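Local coordinates for protein alkylhalidase CmlS (Streptomyces venezuelae, PDB 3I3L) that probably carries out flavin-dependent halogenation in chloramphenicol biosynthesis, holding a flavin-adenine dinucleotide that is covalently linked to an aspartate, at residues E53-A56 with F57-R61; E64-P68 with G69-I73; Y489-P493 with I494-L498. All blocks are in the same frame, centred on the assembly; numbering follows the deposited sequence.

Contact 1. Residues E53-A56 with F57-R61. With FAD (flavin-adenine dinucleotide), chain B.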
loop_
_atom_site.group_PDB
_atom_site.type_symbol
_atom_site.label_atom_id
_atom_site.label_comp_id
_atom_site.label_asym_id
_atom_site.label_seq_id
_atom_site.Cartn_x
_atom_site.Cartn_y
_atom_site.Cartn_z
ATOM N N GLU A 53 -2.178 21.147 12.514
ATOM C CA GLU A 53 -1.927 21.219 11.090
ATOM C C GLU A 53 -1.357 22.593 10.747
ATOM O O GLU A 53 -1.956 23.625 11.109
ATOM C CB GLU A 53 -3.242 20.965 10.343
ATOM C CG GLU A 53 -3.238 21.351 8.847
ATOM C CD GLU A 53 -2.148 20.643 8.044
ATOM O OE1 GLU A 53 -2.123 19.400 8.069
ATOM O OE2 GLU A 53 -1.306 21.318 7.405
ATOM N N ARG A 54 -0.198 22.637 10.084
ATOM C CA ARG A 54 0.447 23.968 9.827
ATOM C C ARG A 54 -0.305 24.811 8.783
ATOM O O ARG A 54 -0.153 26.043 8.735
ATOM C CB ARG A 54 1.893 23.792 9.346
ATOM C CG ARG A 54 1.984 22.980 8.035
ATOM C CD ARG A 54 3.404 22.821 7.540
ATOM N NE ARG A 54 3.418 22.121 6.228
ATOM C CZ ARG A 54 4.521 21.658 5.635
ATOM N NH1 ARG A 54 5.723 21.802 6.246
ATOM N NH2 ARG A 54 4.429 21.017 4.453
ATOM N N SER A 55 -1.083 24.168 7.912
ATOM C CA SER A 55 -1.704 24.915 6.813
ATOM C C SER A 55 -3.112 25.299 7.174
ATOM O O SER A 55 -3.661 24.867 8.181
ATOM C CB SER A 55 -1.777 24.083 5.521
ATOM O OG SER A 55 -0.486 23.849 4.954
ATOM N N ALA A 56 -3.723 26.089 6.300
ATOM C CA ALA A 56 -5.116 26.364 6.360
ATOM C C ALA A 56 -5.735 25.455 5.332
ATOM O O ALA A 56 -5.184 25.350 4.214
ATOM C CB ALA A 56 -5.336 27.846 5.954
ATOM N N PHE A 57 -6.847 24.780 5.672
ATOM C CA PHE A 57 -7.564 23.964 4.682
ATOM C C PHE A 57 -8.707 24.773 4.103
ATOM O O PHE A 57 -9.310 25.600 4.803
ATOM C CB PHE A 57 -8.118 22.677 5.286
ATOM C CG PHE A 57 -7.073 21.600 5.521
ATOM C CD1 PHE A 57 -5.709 21.901 5.480
ATOM C CD2 PHE A 57 -7.462 20.296 5.796
ATOM C CE1 PHE A 57 -4.754 20.936 5.706
ATOM C CE2 PHE A 57 -6.533 19.347 6.038
ATOM C CZ PHE A 57 -5.143 19.647 5.975
ATOM N N PRO A 58 -9.038 24.528 2.827
ATOM C CA PRO A 58 -8.415 23.505 1.946
ATOM C C PRO A 58 -7.058 23.944 1.438
ATOM O O PRO A 58 -6.814 25.145 1.288
ATOM C CB PRO A 58 -9.387 23.414 0.769
ATOM C CG PRO A 58 -10.018 24.860 0.702
ATOM C CD PRO A 58 -10.116 25.289 2.159
ATOM N N ARG A 59 -6.164 22.973 1.195
ATOM C CA ARG A 59 -4.882 23.279 0.584
ATOM C C ARG A 59 -4.622 22.216 -0.448
ATOM O O ARG A 59 -4.986 21.044 -0.211
ATOM C CB ARG A 59 -3.763 23.373 1.628
ATOM C CG ARG A 59 -3.548 22.142 2.490
ATOM C CD ARG A 59 -2.540 21.135 1.856
ATOM N NE ARG A 59 -2.468 19.956 2.723
ATOM C CZ ARG A 59 -3.277 18.901 2.618
ATOM N NH1 ARG A 59 -3.152 17.868 3.435
ATOM N NH2 ARG A 59 -4.229 18.885 1.691
ATOM N N TYR A 60 -4.031 22.637 -1.595
ATOM C CA TYR A 60 -3.757 21.772 -2.759
ATOM C C TYR A 60 -2.769 20.657 -2.415
ATOM O O TYR A 60 -1.799 20.889 -1.728
ATOM C CB TYR A 60 -3.255 22.570 -4.001
ATOM C CG TYR A 60 -2.841 21.593 -5.078
ATOM C CD1 TYR A 60 -3.762 21.129 -6.022
ATOM C CD2 TYR A 60 -1.551 21.042 -5.072
ATOM C CE1 TYR A 60 -3.407 20.153 -6.940
ATOM C CE2 TYR A 60 -1.178 20.036 -5.983
ATOM C CZ TYR A 60 -2.106 19.617 -6.918
ATOM O OH TYR A 60 -1.739 18.633 -7.793
ATOM N N ARG A 61 -3.022 19.447 -2.925
ATOM C CA ARG A 61 -2.159 18.303 -2.666
ATOM C C ARG A 61 -2.308 17.256 -3.788
ATOM O O ARG A 61 -3.392 16.937 -4.217
ATOM C CB ARG A 61 -2.514 17.694 -1.318
ATOM C CG ARG A 61 -1.641 16.576 -0.841
ATOM C CD ARG A 61 -0.356 17.157 -0.334
ATOM N NE ARG A 61 0.505 16.167 0.341
ATOM C CZ ARG A 61 1.100 15.115 -0.239
ATOM N NH1 ARG A 61 0.952 14.852 -1.539
ATOM N NH2 ARG A 61 1.899 14.352 0.480
HETATM P PA FAD B . 0.323 14.369 3.740
HETATM O O1A FAD B . 1.554 15.062 3.203
HETATM O O2A FAD B . -0.785 14.137 2.774
HETATM O O5B FAD B . -0.231 15.242 5.004
HETATM C C5B FAD B . 0.664 15.737 5.979
HETATM C C4B FAD B . 0.177 17.076 6.577
HETATM O O4B FAD B . 1.100 17.442 7.630
HETATM C C3B FAD B . 0.189 18.208 5.578
HETATM O O3B FAD B . -1.098 18.730 5.442
HETATM C C2B FAD B . 1.133 19.259 6.182
HETATM O O2B FAD B . 0.595 20.540 6.082
HETATM C C1B FAD B . 1.251 18.842 7.640
HETATM N N9A FAD B . 2.489 19.143 8.336
HETATM C C8A FAD B . 3.762 18.942 7.892
HETATM N N7A FAD B . 4.623 19.324 8.861
HETATM C C5A FAD B . 3.921 19.847 9.892
HETATM C C6A FAD B . 4.311 20.390 11.103
HETATM N N6A FAD B . 5.586 20.468 11.436
HETATM N N1A FAD B . 3.331 20.790 11.971
HETATM C C2A FAD B . 1.998 20.704 11.652
HETATM N N3A FAD B . 1.633 20.157 10.461
HETATM C C4A FAD B . 2.575 19.731 9.590
HETATM N N1 FAD B . -1.060 8.358 -3.066
HETATM C C2 FAD B . -2.204 7.670 -3.436
HETATM O O2 FAD B . -2.798 7.048 -2.565
HETATM N N3 FAD B . -2.644 7.661 -4.733
HETATM C C4 FAD B . -1.962 8.342 -5.706
HETATM O O4 FAD B . -2.408 8.336 -6.899
HETATM C C4X FAD B . -0.790 9.013 -5.352
HETATM N N5 FAD B . -0.095 9.718 -6.296
HETATM C C5X FAD B . 0.999 10.461 -5.916
HETATM C C6 FAD B . 1.726 11.177 -6.878
HETATM C C7 FAD B . 2.863 11.853 -6.506
HETATM C C7M FAD B . 3.657 12.650 -7.513
HETATM C C8 FAD B . 3.228 11.852 -5.164
HETATM C C8M FAD B . 4.384 12.646 -4.701
HETATM C C9 FAD B . 2.541 11.108 -4.198
HETATM C C9A FAD B . 1.411 10.420 -4.612
HETATM N N10 FAD B . 0.713 9.749 -3.649
HETATM C C10 FAD B . -0.349 9.010 -4.011
HETATM C "C1'" FAD B . 1.345 9.685 -2.300
HETATM C "C2'" FAD B . 0.397 10.228 -1.258
HETATM O "O2'" FAD B . -0.042 11.454 -1.686
HETATM C "C3'" FAD B . 0.948 10.306 0.141
HETATM O "O3'" FAD B . 1.325 9.015 0.566
HETATM C "C4'" FAD B . -0.138 10.836 1.136
HETATM O "O4'" FAD B . -0.446 12.182 0.901
HETATM C "C5'" FAD B . 0.392 10.750 2.561
HETATM O "O5'" FAD B . -0.590 11.149 3.472
HETATM P P FAD B . -0.053 11.734 4.837
HETATM O O1P FAD B . 1.036 10.834 5.376
HETATM O O2P FAD B . -1.233 12.076 5.742
HETATM O O3P FAD B . 0.805 13.049 4.444
#

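Contact 2. Residues E64-P68 with G69-I73. With FAD (flavin-adenine dinucleotide), chain B.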
loop_
_atom_site.group_PDB
_atom_site.type_symbol
_atom_site.label_atom_id
_atom_site.label_comp_id
_atom_site.label_asym_id
_atom_site.label_seq_id
_atom_site.Cartn_x
_atom_site.Cartn_y
_atom_site.Cartn_z
ATOM N N GLU A 64 -3.952 11.450 -5.830
ATOM C CA GLU A 64 -5.383 11.568 -6.006
ATOM C C GLU A 64 -6.168 10.266 -6.177
ATOM O O GLU A 64 -7.420 10.283 -6.147
ATOM C CB GLU A 64 -5.635 12.496 -7.179
ATOM C CG GLU A 64 -5.086 13.905 -6.871
ATOM C CD GLU A 64 -4.733 14.685 -8.115
ATOM O OE1 GLU A 64 -4.035 14.133 -9.010
ATOM O OE2 GLU A 64 -5.143 15.870 -8.176
ATOM N N SER A 65 -5.461 9.150 -6.361
ATOM C CA SER A 65 -6.160 7.911 -6.726
ATOM C C SER A 65 -6.116 6.963 -5.544
ATOM O O SER A 65 -5.014 6.563 -5.061
ATOM C CB SER A 65 -5.536 7.278 -7.984
ATOM O OG SER A 65 -6.151 6.067 -8.353
ATOM N N LEU A 66 -7.316 6.618 -5.060
ATOM C CA LEU A 66 -7.464 5.836 -3.829
ATOM C C LEU A 66 -7.761 4.357 -4.024
ATOM O O LEU A 66 -7.946 3.880 -5.172
ATOM C CB LEU A 66 -8.528 6.497 -2.970
ATOM C CG LEU A 66 -8.325 8.016 -2.722
ATOM C CD1 LEU A 66 -9.316 8.534 -1.688
ATOM C CD2 LEU A 66 -6.869 8.250 -2.256
ATOM N N LEU A 67 -7.833 3.614 -2.913
ATOM C CA LEU A 67 -7.981 2.141 -3.004
ATOM C C LEU A 67 -9.161 1.662 -2.151
ATOM O O LEU A 67 -9.586 2.341 -1.185
ATOM C CB LEU A 67 -6.667 1.440 -2.591
ATOM C CG LEU A 67 -5.451 1.603 -3.541
ATOM C CD1 LEU A 67 -4.138 0.959 -2.894
ATOM C CD2 LEU A 67 -5.710 0.988 -4.968
ATOM N N PRO A 68 -9.711 0.518 -2.505
ATOM C CA PRO A 68 -10.853 -0.070 -1.766
ATOM C C PRO A 68 -10.585 -0.210 -0.285
ATOM O O PRO A 68 -11.508 -0.023 0.530
ATOM C CB PRO A 68 -10.998 -1.474 -2.396
ATOM C CG PRO A 68 -10.557 -1.264 -3.808
ATOM C CD PRO A 68 -9.396 -0.246 -3.715
ATOM N N GLY A 69 -9.338 -0.553 0.064
ATOM C CA GLY A 69 -8.970 -0.790 1.470
ATOM C C GLY A 69 -9.168 0.451 2.330
ATOM O O GLY A 69 -9.508 0.359 3.510
ATOM N N THR A 70 -8.947 1.616 1.742
ATOM C CA THR A 70 -9.125 2.877 2.451
ATOM C C THR A 70 -10.606 3.254 2.590
ATOM O O THR A 70 -10.989 3.813 3.632
ATOM C CB THR A 70 -8.398 4.032 1.715
ATOM O OG1 THR A 70 -6.980 3.822 1.789
ATOM C CG2 THR A 70 -8.767 5.410 2.288
ATOM N N MET A 71 -11.427 2.948 1.567
ATOM C CA MET A 71 -12.882 3.180 1.662
ATOM C C MET A 71 -13.457 2.292 2.757
ATOM O O MET A 71 -14.314 2.716 3.496
ATOM C CB MET A 71 -13.621 2.892 0.343
ATOM C CG MET A 71 -12.884 3.378 -0.927
ATOM S SD MET A 71 -13.051 5.144 -1.151
ATOM C CE MET A 71 -11.692 5.754 -0.289
ATOM N N SER A 72 -12.978 1.061 2.840
ATOM C CA SER A 72 -13.406 0.156 3.880
ATOM C C SER A 72 -13.153 0.792 5.260
ATOM O O SER A 72 -13.988 0.702 6.153
ATOM C CB SER A 72 -12.670 -1.162 3.747
ATOM O OG SER A 72 -12.939 -1.957 4.852
ATOM N N ILE A 73 -12.000 1.436 5.426
ATOM C CA ILE A 73 -11.633 1.985 6.709
ATOM C C ILE A 73 -12.524 3.163 7.027
ATOM O O ILE A 73 -13.070 3.268 8.126
ATOM C CB ILE A 73 -10.149 2.433 6.763
ATOM C CG1 ILE A 73 -9.211 1.211 6.885
ATOM C CG2 ILE A 73 -9.913 3.391 7.998
ATOM C CD1 ILE A 73 -7.735 1.550 6.708
HETATM P PA FAD B . 0.323 14.369 3.740
HETATM O O1A FAD B . 1.554 15.062 3.203
HETATM O O2A FAD B . -0.785 14.137 2.774
HETATM O O5B FAD B . -0.231 15.242 5.004
HETATM C C5B FAD B . 0.664 15.737 5.979
HETATM C C4B FAD B . 0.177 17.076 6.577
HETATM O O4B FAD B . 1.100 17.442 7.630
HETATM C C3B FAD B . 0.189 18.208 5.578
HETATM O O3B FAD B . -1.098 18.730 5.442
HETATM C C2B FAD B . 1.133 19.259 6.182
HETATM O O2B FAD B . 0.595 20.540 6.082
HETATM C C1B FAD B . 1.251 18.842 7.640
HETATM N N9A FAD B . 2.489 19.143 8.336
HETATM C C8A FAD B . 3.762 18.942 7.892
HETATM N N7A FAD B . 4.623 19.324 8.861
HETATM C C5A FAD B . 3.921 19.847 9.892
HETATM C C6A FAD B . 4.311 20.390 11.103
HETATM N N6A FAD B . 5.586 20.468 11.436
HETATM N N1A FAD B . 3.331 20.790 11.971
HETATM C C2A FAD B . 1.998 20.704 11.652
HETATM N N3A FAD B . 1.633 20.157 10.461
HETATM C C4A FAD B . 2.575 19.731 9.590
HETATM N N1 FAD B . -1.060 8.358 -3.066
HETATM C C2 FAD B . -2.204 7.670 -3.436
HETATM O O2 FAD B . -2.798 7.048 -2.565
HETATM N N3 FAD B . -2.644 7.661 -4.733
HETATM C C4 FAD B . -1.962 8.342 -5.706
HETATM O O4 FAD B . -2.408 8.336 -6.899
HETATM C C4X FAD B . -0.790 9.013 -5.352
HETATM N N5 FAD B . -0.095 9.718 -6.296
HETATM C C5X FAD B . 0.999 10.461 -5.916
HETATM C C6 FAD B . 1.726 11.177 -6.878
HETATM C C7 FAD B . 2.863 11.853 -6.506
HETATM C C7M FAD B . 3.657 12.650 -7.513
HETATM C C8 FAD B . 3.228 11.852 -5.164
HETATM C C8M FAD B . 4.384 12.646 -4.701
HETATM C C9 FAD B . 2.541 11.108 -4.198
HETATM C C9A FAD B . 1.411 10.420 -4.612
HETATM N N10 FAD B . 0.713 9.749 -3.649
HETATM C C10 FAD B . -0.349 9.010 -4.011
HETATM C "C1'" FAD B . 1.345 9.685 -2.300
HETATM C "C2'" FAD B . 0.397 10.228 -1.258
HETATM O "O2'" FAD B . -0.042 11.454 -1.686
HETATM C "C3'" FAD B . 0.948 10.306 0.141
HETATM O "O3'" FAD B . 1.325 9.015 0.566
HETATM C "C4'" FAD B . -0.138 10.836 1.136
HETATM O "O4'" FAD B . -0.446 12.182 0.901
HETATM C "C5'" FAD B . 0.392 10.750 2.561
HETATM O "O5'" FAD B . -0.590 11.149 3.472
HETATM P P FAD B . -0.053 11.734 4.837
HETATM O O1P FAD B . 1.036 10.834 5.376
HETATM O O2P FAD B . -1.233 12.076 5.742
HETATM O O3P FAD B . 0.805 13.049 4.444
HETATM O O HOH W 1 -6.443 4.728 -0.742
#

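Contact 3. Residues Y489-P493 with I494-L498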
loop_
_atom_site.group_PDB
_atom_site.type_symbol
_atom_site.label_atom_id
_atom_site.label_comp_id
_atom_site.label_asym_id
_atom_site.label_seq_id
_atom_site.Cartn_x
_atom_site.Cartn_y
_atom_site.Cartn_z
ATOM N N TYR A 489 -0.472 -9.756 17.221
ATOM C CA TYR A 489 -1.556 -8.806 17.298
ATOM C C TYR A 489 -2.319 -8.703 16.018
ATOM O O TYR A 489 -1.782 -8.971 14.912
ATOM C CB TYR A 489 -1.031 -7.437 17.714
ATOM C CG TYR A 489 -0.461 -7.395 19.132
ATOM C CD1 TYR A 489 -1.310 -7.441 20.248
ATOM C CD2 TYR A 489 0.882 -7.300 19.358
ATOM C CE1 TYR A 489 -0.811 -7.395 21.537
ATOM C CE2 TYR A 489 1.406 -7.249 20.675
ATOM C CZ TYR A 489 0.523 -7.268 21.734
ATOM O OH TYR A 489 1.006 -7.215 23.004
ATOM N N ARG A 490 -3.576 -8.313 16.150
ATOM C CA ARG A 490 -4.390 -8.053 14.975
ATOM C C ARG A 490 -5.375 -6.955 15.311
ATOM O O ARG A 490 -5.952 -6.973 16.377
ATOM C CB ARG A 490 -5.064 -9.374 14.512
ATOM C CG ARG A 490 -6.389 -9.286 13.786
ATOM C CD ARG A 490 -7.580 -9.772 14.701
ATOM N NE ARG A 490 -8.919 -9.855 14.040
ATOM C CZ ARG A 490 -9.144 -9.883 12.711
ATOM N NH1 ARG A 490 -8.147 -9.811 11.829
ATOM N NH2 ARG A 490 -10.384 -9.965 12.244
ATOM N N VAL A 491 -5.561 -5.984 14.417
ATOM C CA VAL A 491 -6.592 -4.983 14.627
ATOM C C VAL A 491 -7.955 -5.558 14.294
ATOM O O VAL A 491 -8.183 -5.937 13.171
ATOM C CB VAL A 491 -6.352 -3.783 13.725
ATOM C CG1 VAL A 491 -7.478 -2.802 13.855
ATOM C CG2 VAL A 491 -4.954 -3.111 14.091
ATOM N N GLU A 492 -8.875 -5.596 15.259
ATOM C CA GLU A 492 -10.261 -6.020 14.995
ATOM C C GLU A 492 -10.964 -5.021 14.092
ATOM O O GLU A 492 -11.008 -3.842 14.403
ATOM C CB GLU A 492 -11.022 -6.149 16.345
ATOM C CG GLU A 492 -12.326 -6.928 16.256
ATOM C CD GLU A 492 -13.422 -6.097 15.694
ATOM O OE1 GLU A 492 -13.614 -4.942 16.141
ATOM O OE2 GLU A 492 -14.116 -6.567 14.767
ATOM N N PRO A 493 -11.545 -5.468 12.968
ATOM C CA PRO A 493 -11.991 -4.453 11.957
ATOM C C PRO A 493 -13.163 -3.588 12.361
ATOM O O PRO A 493 -13.262 -2.440 11.934
ATOM C CB PRO A 493 -12.356 -5.297 10.713
ATOM C CG PRO A 493 -12.576 -6.715 11.284
ATOM C CD PRO A 493 -11.586 -6.845 12.427
ATOM N N ILE A 494 -14.069 -4.107 13.181
ATOM C CA ILE A 494 -15.284 -3.324 13.488
ATOM C C ILE A 494 -15.056 -2.240 14.556
ATOM O O ILE A 494 -15.483 -1.098 14.392
ATOM C CB ILE A 494 -16.453 -4.241 13.929
ATOM C CG1 ILE A 494 -16.694 -5.322 12.866
ATOM C CG2 ILE A 494 -17.737 -3.416 14.246
ATOM C CD1 ILE A 494 -18.063 -5.917 12.889
ATOM N N GLY A 495 -14.378 -2.593 15.625
ATOM C CA GLY A 495 -14.205 -1.660 16.725
ATOM C C GLY A 495 -12.785 -1.117 16.828
ATOM O O GLY A 495 -12.538 -0.234 17.593
ATOM N N PHE A 496 -11.851 -1.665 16.045
ATOM C CA PHE A 496 -10.486 -1.157 15.939
ATOM C C PHE A 496 -9.569 -1.459 17.130
ATOM O O PHE A 496 -8.486 -0.873 17.228
ATOM C CB PHE A 496 -10.487 0.316 15.617
ATOM C CG PHE A 496 -10.946 0.614 14.226
ATOM C CD1 PHE A 496 -10.198 0.189 13.130
ATOM C CD2 PHE A 496 -12.126 1.259 13.996
ATOM C CE1 PHE A 496 -10.648 0.451 11.824
ATOM C CE2 PHE A 496 -12.566 1.561 12.695
ATOM C CZ PHE A 496 -11.814 1.169 11.606
ATOM N N ARG A 497 -9.954 -2.367 18.025
ATOM C CA ARG A 497 -9.069 -2.649 19.164
ATOM C C ARG A 497 -7.948 -3.534 18.651
ATOM O O ARG A 497 -8.165 -4.354 17.760
ATOM C CB ARG A 497 -9.801 -3.383 20.337
ATOM C CG ARG A 497 -11.084 -2.636 20.910
ATOM C CD ARG A 497 -10.687 -1.495 21.910
ATOM N NE ARG A 497 -11.818 -0.611 22.189
ATOM C CZ ARG A 497 -11.749 0.566 22.791
ATOM N NH1 ARG A 497 -10.582 1.039 23.279
ATOM N NH2 ARG A 497 -12.865 1.295 22.904
ATOM N N LEU A 498 -6.789 -3.446 19.295
ATOM C CA LEU A 498 -5.737 -4.366 19.029
ATOM C C LEU A 498 -5.936 -5.607 19.882
ATOM O O LEU A 498 -5.834 -5.552 21.104
ATOM C CB LEU A 498 -4.354 -3.721 19.308
ATOM C CG LEU A 498 -3.180 -4.489 18.690
ATOM C CD1 LEU A 498 -3.218 -4.382 17.188
ATOM C CD2 LEU A 498 -1.780 -4.015 19.275
HETATM O O HOH W 2 -12.504 -4.261 18.496
#

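Contact 1. Residues E53-A56 with F57-R61
Glu53 meets Phe57 through a fold in its own chain: CG leaves on the side away from the backbone N (chi1 165°), and a bend at chi2 (57°) then sends the carboxylate back to the ribose of FAD. CG of Glu53 is thus left 3.5 Å from CE1 of Phe57, the two side chains crossing at about a right angle. Both carboxylate oxygens work. OE1 of Glu53 accepts from O3B of FAD at 2.9 Å, and OE2 takes O2B of FAD at a modelled 2.4 Å, a length to be read with caution. Ser55 N donates to the anti lone pair of Glu53 OE2, while Gly31 N holds OE1. The Arg59 guanidinium lies between CZ of Phe57 on one face and CG of Arg61 on the other; its NH1 reaches O3B of FAD at 3.0 Å and also pairs with Asp131. With an alanine here in place of the glutamate, both ribose hydroxyls would probably lose their acceptor and the Phe57 ring a neighbour. Arg54 spreads its guanidinium over C8A of the adenine and sends NE to O2B, whereas NH2 and NE of Arg61 both donate to the phosphate oxygen O1A of FAD, NH2 at 2.8 Å. An acid just past the second strand, 48-52, holding the adenosine ribose is the classic signature of the Rossmann-type FAD-binding domain.

Contact 2. Residues E64-P68 with G69-I73
Pro68 O receives Ser72 N at 2.9 Å, a nearly straight bond (161°) that closes the first turn of helix 68-76 and marks the tight part of this contact. Next to it, Leu67 at the N-cap position offers its O to two amides, Thr70 N at 3.1 Å and Met71 N at 3.4 Å, both bonds weak. Proline suits the first helical position, where an amide hydrogen has no carbonyl of the preceding turn to meet. The side chains touch more sparingly. Met71, bent at chi2 and again at chi3 (90°), curls its thioether back so that CE stands 3.9 Å from CD1 of Leu66, methyl to methyl, the two chains crossing at about a right angle; Val123 of the neighbouring strand packs on both. The other flank is bridged rather than packed directly: a water accepts from Leu67 N at 2.8 Å and lies 2.7 Å from OG1 of Thr70. Before the helix, the backbone of Ser65 reads the flavin: its N donates to O4 of FAD at 3.2 Å, and its O accepts from N3 of FAD at 2.6 Å. The OG of Ser65 is engaged by Lys91, Gln124 and Thr226. The chemistry therefore implies that the pyrimidine edge of the flavin is recognised by a main-chain donor and acceptor pair, with the helix beginning three residues later.

Contact 3. Residues Y489-P493 with I494-L498
Val491 and Leu498 face each other as an antiparallel, non-hydrogen-bonded pair in a beta hairpin, where strand 483-491 turns over into strand 498-506 of the C-terminal domain. Backbone bonds close the turn. Glu492 N donates to Arg497 O at 2.9 Å, and Phe496 N returns to Glu492 O at the same length but with a more bent N-H (133°). Pro493, Ile494 and Gly495 follow a helical path, and Phe496 takes a left-handed backbone conformation that brings the chain round into the returning strand.

The polar side-chain contacts belong to Glu492, whose carboxylate curls over the turn. OE2 of Glu492 is met by Ile494 N at 2.9 Å from well above the carboxylate plane, while OE1 takes Gly495 N on its syn side, at a distance modelled short. A water donates to the same OE1 and accepts from Arg497 N, tying the acid to the second arm; the Arg497 guanidinium itself pairs with Asp343.

Apolar packing lines the face of Val491 and Leu498. CG2 of Val491 lies 3.8 Å from CD1 of Leu498, and Trp358 of helix 352-382 packs on both residues. CG1 of Val491 approaches the edge of the Phe496 ring, whose face looks onto Pro493 O. Tyr489, its OH held by Glu351, offers its ring to a CH-pi contact: Leu498 turns its CG away from its own backbone N (chi1 -164°), which carries CD2 over the Tyr489 ring, 4.0 Å from the centroid and 29° off the normal.

Contacts 1 and 2 adjoin in sequence, yet their centres lie 21 Å apart because the chain between strand 48-52 and helix 68-76 follows the extended FAD: contact 1 serves the adenosine and phosphate end, contact 2 the flavin ring. Contact 3 belongs to the C-terminal domain and lies away from the cofactor, its centre 30 Å from that of contact 1 and their nearest atoms about 20 Å apart. It does reach contact 2, with centres 18 Å apart, where Ile73 O packs 4.3 Å from CZ of Phe496. Arg76 spans this junction, hydrogen-bonded to OG of Ser72 and to O of Pro493, so the helix that follows the flavin-binding backbone also meets the hairpin turn.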